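Local structure of choline binding protein PCPA (Streptococcus pneumoniae, 4CP6) at residues G16-Q21 with K25-T30; P61-I64 with K69-T72. The protein is a choline-binding surface protein and vaccine antigen of the pneumococcus, built on leucine-rich repeats and probably held to the cell wall through choline. All coordinates share one frame; numbering follows the deposited sequence.

Interaction 1. Residues G16-Q21 with K25-T30; sequences GSIIQQ and KYKVLT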
ATOM      1  N   GLY A  16      25.779 -26.018   0.618  1.00 20.20           N
ATOM      2  CA  GLY A  16      25.537 -25.498   1.958  1.00 19.83           C
ATOM      3  C   GLY A  16      26.775 -25.066   2.714  1.00 22.70           C
ATOM      4  O   GLY A  16      26.670 -24.409   3.763  1.00 22.54           O
ATOM      5  N   SER A  17      27.960 -25.396   2.155  1.00 20.48           N
ATOM      6  CA  SER A  17      29.251 -25.007   2.725  1.00 20.52           C
ATOM      7  C   SER A  17      29.441 -23.496   2.664  1.00 22.79           C
ATOM      8  O   SER A  17      28.996 -22.847   1.703  1.00 19.63           O
ATOM      9  CB  SER A  17      30.401 -25.647   1.948  1.00 22.71           C
ATOM     10  OG  SER A  17      30.398 -27.054   2.107  1.00 30.95           O
ATOM     11  N   ILE A  18      30.133 -22.956   3.671  1.00 18.40           N
ATOM     12  CA  ILE A  18      30.484 -21.544   3.751  1.00 17.70           C
ATOM     13  C   ILE A  18      31.927 -21.372   3.305  1.00 21.69           C
ATOM     14  O   ILE A  18      32.830 -21.999   3.889  1.00 22.06           O
ATOM     15  CB  ILE A  18      30.294 -20.947   5.174  1.00 20.28           C
ATOM     16  CG1 ILE A  18      28.851 -21.094   5.672  1.00 20.76           C
ATOM     17  CG2 ILE A  18      30.795 -19.474   5.269  1.00 22.22           C
ATOM     18  CD1 ILE A  18      27.797 -20.186   4.955  1.00 25.83           C
ATOM     19  N   ILE A  19      32.151 -20.509   2.298  1.00 18.43           N
ATOM     20  CA  ILE A  19      33.475 -20.129   1.813  1.00 17.71           C
ATOM     21  C   ILE A  19      33.657 -18.674   2.222  1.00 21.73           C
ATOM     22  O   ILE A  19      32.795 -17.843   1.925  1.00 19.96           O
ATOM     23  CB  ILE A  19      33.614 -20.309   0.284  1.00 19.98           C
ATOM     24  CG1 ILE A  19      33.388 -21.777  -0.128  1.00 20.52           C
ATOM     25  CG2 ILE A  19      34.982 -19.779  -0.200  1.00 20.35           C
ATOM     26  CD1 ILE A  19      33.069 -21.938  -1.595  1.00 20.40           C
ATOM     27  N   GLN A  20      34.735 -18.368   2.956  1.00 20.37           N
ATOM     28  CA  GLN A  20      34.983 -17.006   3.402  1.00 19.60           C
ATOM     29  C   GLN A  20      36.231 -16.496   2.739  1.00 23.64           C
ATOM     30  O   GLN A  20      37.290 -17.124   2.869  1.00 23.44           O
ATOM     31  CB  GLN A  20      35.093 -16.917   4.930  1.00 21.34           C
ATOM     32  CG  GLN A  20      35.279 -15.484   5.422  1.00 20.46           C
ATOM     33  CD  GLN A  20      35.383 -15.397   6.919  1.00 28.59           C
ATOM     34  OE1 GLN A  20      34.533 -15.900   7.645  1.00 25.87           O
ATOM     35  NE2 GLN A  20      36.402 -14.701   7.413  1.00 30.46           N
ATOM     36  N   GLN A  21      36.114 -15.393   1.996  1.00 20.39           N
ATOM     37  CA  GLN A  21      37.234 -14.762   1.288  1.00 19.97           C
ATOM     38  C   GLN A  21      37.151 -13.265   1.468  1.00 23.18           C
ATOM     39  O   GLN A  21      36.077 -12.684   1.246  1.00 21.01           O
ATOM     40  CB  GLN A  21      37.222 -15.118  -0.207  1.00 20.62           C
ATOM     41  CG  GLN A  21      37.377 -16.611  -0.480  1.00 21.77           C
ATOM     42  CD  GLN A  21      37.527 -16.918  -1.952  1.00 26.22           C
ATOM     43  OE1 GLN A  21      37.454 -16.033  -2.816  1.00 23.88           O
ATOM     44  NE2 GLN A  21      37.795 -18.181  -2.264  1.00 24.48           N
ATOM     45  N   LYS A  25      31.449 -13.826   3.484  1.00 16.01           N
ATOM     46  CA  LYS A  25      31.037 -15.220   3.477  1.00 14.88           C
ATOM     47  C   LYS A  25      30.140 -15.473   2.276  1.00 18.07           C
ATOM     48  O   LYS A  25      29.307 -14.618   1.940  1.00 17.73           O
ATOM     49  CB  LYS A  25      30.271 -15.575   4.757  1.00 17.25           C
ATOM     50  CG  LYS A  25      31.164 -15.583   5.985  1.00 20.43           C
ATOM     51  CD  LYS A  25      30.357 -15.810   7.259  1.00 25.33           C
ATOM     52  CE  LYS A  25      31.225 -15.947   8.496  1.00 30.32           C
ATOM     53  NZ  LYS A  25      31.964 -14.686   8.791  1.00 36.52           N
ATOM     54  N   TYR A  26      30.296 -16.637   1.655  1.00 15.74           N
ATOM     55  CA  TYR A  26      29.515 -17.125   0.527  1.00 14.52           C
ATOM     56  C   TYR A  26      29.019 -18.518   0.873  1.00 18.57           C
ATOM     57  O   TYR A  26      29.752 -19.293   1.503  1.00 19.22           O
ATOM     58  CB  TYR A  26      30.373 -17.212  -0.738  1.00 15.15           C
ATOM     59  CG  TYR A  26      30.986 -15.896  -1.135  1.00 14.80           C
ATOM     60  CD1 TYR A  26      32.211 -15.490  -0.611  1.00 15.35           C
ATOM     61  CD2 TYR A  26      30.364 -15.069  -2.065  1.00 15.66           C
ATOM     62  CE1 TYR A  26      32.801 -14.294  -1.001  1.00 15.36           C
ATOM     63  CE2 TYR A  26      30.929 -13.851  -2.436  1.00 16.35           C
ATOM     64  CZ  TYR A  26      32.164 -13.483  -1.928  1.00 16.64           C
ATOM     65  OH  TYR A  26      32.716 -12.278  -2.303  1.00 19.26           O
ATOM     66  N   LYS A  27      27.793 -18.862   0.466  1.00 14.57           N
ATOM     67  CA  LYS A  27      27.275 -20.186   0.753  1.00 13.86           C
ATOM     68  C   LYS A  27      26.982 -20.905  -0.550  1.00 16.64           C
ATOM     69  O   LYS A  27      26.343 -20.337  -1.419  1.00 15.01           O
ATOM     70  CB  LYS A  27      26.026 -20.075   1.657  1.00 14.94           C
ATOM     71  CG  LYS A  27      25.417 -21.401   2.063  1.00 18.88           C
ATOM     72  CD  LYS A  27      24.298 -21.194   3.054  1.00 24.22           C
ATOM     73  CE  LYS A  27      23.634 -22.499   3.398  1.00 34.36           C
ATOM     74  NZ  LYS A  27      22.771 -22.364   4.603  1.00 35.78           N
ATOM     75  N   VAL A  28      27.514 -22.130  -0.722  1.00 14.03           N
ATOM     76  CA  VAL A  28      27.374 -22.921  -1.932  1.00 13.97           C
ATOM     77  C   VAL A  28      25.925 -23.320  -2.135  1.00 16.19           C
ATOM     78  O   VAL A  28      25.296 -23.906  -1.237  1.00 16.86           O
ATOM     79  CB  VAL A  28      28.318 -24.159  -1.910  1.00 17.21           C
ATOM     80  CG1 VAL A  28      28.145 -24.994  -3.175  1.00 16.64           C
ATOM     81  CG2 VAL A  28      29.785 -23.725  -1.739  1.00 17.12           C
ATOM     82  N   LEU A  29      25.423 -22.982  -3.317  1.00 14.65           N
ATOM     83  CA  LEU A  29      24.057 -23.304  -3.732  1.00 15.13           C
ATOM     84  C   LEU A  29      24.029 -24.568  -4.574  1.00 18.46           C
ATOM     85  O   LEU A  29      23.146 -25.417  -4.389  1.00 18.09           O
ATOM     86  CB  LEU A  29      23.429 -22.124  -4.488  1.00 15.23           C
ATOM     87  CG  LEU A  29      23.293 -20.811  -3.751  1.00 17.22           C
ATOM     88  CD1 LEU A  29      22.790 -19.755  -4.699  1.00 16.77           C
ATOM     89  CD2 LEU A  29      22.345 -20.927  -2.551  1.00 17.20           C
ATOM     90  N   THR A  30      24.962 -24.671  -5.529  1.00 17.58           N
ATOM     91  CA  THR A  30      25.116 -25.848  -6.397  1.00 17.38           C
ATOM     92  C   THR A  30      26.609 -26.093  -6.644  1.00 21.10           C
ATOM     93  O   THR A  30      27.434 -25.164  -6.560  1.00 18.69           O
ATOM     94  CB  THR A  30      24.462 -25.655  -7.778  1.00 21.81           C
ATOM     95  OG1 THR A  30      25.175 -24.639  -8.484  1.00 19.07           O
ATOM     96  CG2 THR A  30      22.948 -25.335  -7.709  1.00 19.81           C
TER
HETATM   97  O   HOH W   1      35.269 -11.866  -1.415  1.00 20.92           O

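Interaction 2. Residues P61-I64 with K69-T72; sequences PTKI and KVFT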
ATOM      1  N   PRO A  61      31.184  -8.821  -5.471  1.00 15.97           N
ATOM      2  CA  PRO A  61      31.961  -9.752  -6.296  1.00 15.33           C
ATOM      3  C   PRO A  61      31.086 -10.687  -7.151  1.00 17.83           C
ATOM      4  O   PRO A  61      29.936 -10.969  -6.790  1.00 17.12           O
ATOM      5  CB  PRO A  61      32.823 -10.496  -5.261  1.00 17.48           C
ATOM      6  CG  PRO A  61      32.909  -9.541  -4.097  1.00 21.76           C
ATOM      7  CD  PRO A  61      31.520  -8.967  -4.037  1.00 16.99           C
ATOM      8  N   THR A  62      31.619 -11.158  -8.280  1.00 16.30           N
ATOM      9  CA  THR A  62      30.860 -11.987  -9.221  1.00 15.65           C
ATOM     10  C   THR A  62      31.311 -13.436  -9.288  1.00 17.80           C
ATOM     11  O   THR A  62      30.570 -14.308  -9.769  1.00 15.83           O
ATOM     12  CB  THR A  62      30.843 -11.326 -10.618  1.00 18.42           C
ATOM     13  OG1 THR A  62      30.030 -12.088 -11.506  1.00 18.29           O
ATOM     14  CG2 THR A  62      32.249 -11.176 -11.244  1.00 16.95           C
ATOM     15  N   LYS A  63      32.555 -13.685  -8.864  1.00 17.15           N
ATOM     16  CA  LYS A  63      33.151 -15.000  -8.999  1.00 18.80           C
ATOM     17  C   LYS A  63      34.120 -15.221  -7.868  1.00 21.07           C
ATOM     18  O   LYS A  63      34.851 -14.299  -7.478  1.00 22.25           O
ATOM     19  CB  LYS A  63      33.912 -15.026 -10.345  1.00 23.40           C
ATOM     20  CG  LYS A  63      34.575 -16.348 -10.723  1.00 38.48           C
ATOM     21  CD  LYS A  63      35.163 -16.292 -12.133  1.00 47.97           C
ATOM     22  CE  LYS A  63      36.565 -15.733 -12.187  1.00 63.35           C
ATOM     23  NZ  LYS A  63      37.083 -15.709 -13.579  1.00 73.72           N
ATOM     24  N   ILE A  64      34.118 -16.441  -7.325  1.00 16.18           N
ATOM     25  CA  ILE A  64      35.091 -16.834  -6.305  1.00 17.64           C
ATOM     26  C   ILE A  64      35.687 -18.155  -6.736  1.00 20.74           C
ATOM     27  O   ILE A  64      35.028 -18.961  -7.409  1.00 18.90           O
ATOM     28  CB  ILE A  64      34.594 -16.822  -4.854  1.00 21.77           C
ATOM     29  CG1 ILE A  64      33.556 -17.932  -4.615  1.00 21.61           C
ATOM     30  CG2 ILE A  64      34.097 -15.409  -4.422  1.00 22.63           C
ATOM     31  CD1 ILE A  64      33.350 -18.272  -3.209  1.00 21.28           C
ATOM     32  N   LYS A  69      38.180 -25.055  -8.498  1.00 15.85           N
ATOM     33  CA  LYS A  69      36.723 -24.876  -8.635  1.00 16.41           C
ATOM     34  C   LYS A  69      36.384 -23.398  -8.764  1.00 20.39           C
ATOM     35  O   LYS A  69      37.033 -22.547  -8.164  1.00 19.54           O
ATOM     36  CB  LYS A  69      35.969 -25.482  -7.450  1.00 19.23           C
ATOM     37  CG  LYS A  69      36.289 -26.955  -7.192  1.00 22.90           C
ATOM     38  CD  LYS A  69      35.485 -27.481  -6.022  1.00 30.74           C
ATOM     39  CE  LYS A  69      35.942 -28.866  -5.632  1.00 40.80           C
ATOM     40  NZ  LYS A  69      34.809 -29.821  -5.614  1.00 51.80           N
ATOM     41  N   VAL A  70      35.371 -23.105  -9.563  1.00 16.27           N
ATOM     42  CA  VAL A  70      34.922 -21.735  -9.799  1.00 15.33           C
ATOM     43  C   VAL A  70      33.455 -21.653  -9.417  1.00 15.90           C
ATOM     44  O   VAL A  70      32.637 -22.423  -9.930  1.00 14.93           O
ATOM     45  CB  VAL A  70      35.145 -21.340 -11.267  1.00 18.29           C
ATOM     46  CG1 VAL A  70      34.612 -19.947 -11.553  1.00 18.61           C
ATOM     47  CG2 VAL A  70      36.629 -21.432 -11.629  1.00 18.03           C
ATOM     48  N   PHE A  71      33.142 -20.708  -8.538  1.00 14.26           N
ATOM     49  CA  PHE A  71      31.764 -20.491  -8.073  1.00 13.50           C
ATOM     50  C   PHE A  71      31.292 -19.108  -8.541  1.00 15.53           C
ATOM     51  O   PHE A  71      31.911 -18.100  -8.218  1.00 15.09           O
ATOM     52  CB  PHE A  71      31.692 -20.563  -6.551  1.00 14.75           C
ATOM     53  CG  PHE A  71      31.992 -21.945  -6.028  1.00 15.92           C
ATOM     54  CD1 PHE A  71      30.983 -22.901  -5.910  1.00 17.92           C
ATOM     55  CD2 PHE A  71      33.293 -22.299  -5.666  1.00 18.04           C
ATOM     56  CE1 PHE A  71      31.268 -24.186  -5.428  1.00 19.32           C
ATOM     57  CE2 PHE A  71      33.575 -23.574  -5.177  1.00 20.78           C
ATOM     58  CZ  PHE A  71      32.569 -24.524  -5.098  1.00 19.13           C
ATOM     59  N   THR A  72      30.230 -19.076  -9.355  1.00 14.56           N
ATOM     60  CA  THR A  72      29.655 -17.822  -9.833  1.00 13.36           C
ATOM     61  C   THR A  72      28.689 -17.345  -8.731  1.00 14.39           C
ATOM     62  O   THR A  72      27.978 -18.170  -8.150  1.00 15.22           O
ATOM     63  CB  THR A  72      28.920 -18.070 -11.152  1.00 17.06           C
ATOM     64  OG1 THR A  72      29.885 -18.497 -12.137  1.00 16.34           O
ATOM     65  CG2 THR A  72      28.250 -16.817 -11.684  1.00 17.13           C
TER

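Interaction 1. Residues G16-Q21 with K25-T30
I19 and Y26 face each other as the hydrogen-bonded pair at the middle of an antiparallel beta hairpin, strand 18-21 running back along strand 24-32 near the N-terminal end of the leucine-rich-repeat protein. I19 N reaches Y26 O at 2.8 Å, and Y26 N returns to I19 O. Beyond this ring V28 N bonds to S17 O at 2.9 Å, and G16 N closes the row on V28 O. At its phi of 96°, G16 takes a backbone shape that a CB would obstruct, so glycine suits this place just before the strand.

The side chains divide between two faces. I19 and Y26 share the inner one, where the terminal methyl of I19, CD1, crosses V28 CG2 at 3.7 Å; these apolar groups suit a face covered by strands 63-66 and 69-76. On the other face I18 lies across the aliphatic parts of two lysines. Its CG2, anti to the backbone N, meets K25 CB, while CD1 rests on K27 CB at 3.7 Å. Long methylene chains with charged ends suit this outer face: their methylenes give I18 hydrocarbon to lie against, and the K25 amine is left to bond Q20.

K25 and Q20 extend alongside each other. The bend of K25 at its last torsion (chi4 65°) brings NZ to Q20 OE1 at 3.1 Å, where NZ sits 50° above the plane of the amide carbonyl. In the second shell, Q21 NE2 bonds to T65 O and S17 OG to K14 O. At the far end of the Y26 ring, one water sits in its plane, 2.7 Å from Y26 OH, and donates to Q21 O.

Interaction 2. Residues P61-I64 with K69-T72
Both polar backbone atoms of I64 are satisfied by F71. I64 N gives its hydrogen to F71 O at 2.9 Å, nearly straight at 170°, and F71 N answers with a 2.8 Å bond to I64 O that is straighter still, 173°. The F71 carbonyl also receives a weaker approach, the CA-H of K63, with K63 CA at 3.4 Å from F71 O, so this oxygen has a second, softer neighbour beside its amide donor.

The two bonds form one closed ring of an antiparallel beta hairpin, strand 63-66 against strand 69-76, in which K63 and T72 make the next, non-hydrogen-bonded pair. The backbone of T62 is hydrogen-bonded to V73 of strand 69-76. Along the other edge of strand 69-76, V70 bonds with N34 and G36, and T72 with G36 and V38, at and just before strand 35-40, and so strand 69-76 is gripped from both sides.

Side chains follow the alternation. I64 and F71 turn to the same buried face, where I64 CG1 meets F71 CB at 3.8 Å; with chi1 at 69°, CG1 sits between the backbone N and carbonyl carbon and points across to its neighbour. Large apolar residues suit this face, which strands 18-21 and 24-32 cover. The F71 ring turns its edge to I64 O. Opposite, K63 lays its CG and CD against V70 CG1, both at 3.7 Å, before its chain bends at chi3 and carries the amine away; beta-branched V70 offers it a compact methyl. The hydroxyl of T62 has its partner in S103 OG.

Interaction 1 and interaction 2 are two hairpins in series along the chain, one closing before the other opens, with centres about 10 Å apart. Both belong to the same mixed sheet, and strand 35-40 joins them, antiparallel to strand 24-32 and parallel to strand 69-76. Their inner faces meet: I19 CG2 lies 3.7 Å from I64 CD1, and the Y26 ring packs on I64, Y26 CZ to I64 CG2 at 3.7 Å. Y26 OH also comes within 3.3 Å of P61 CG. Q21 OE1 approaches I64 CB at 3.6 Å. I64 thus sits between the two hairpins, and F71 adds contacts to I19 and V28, making one shared apolar core at this end of the protein.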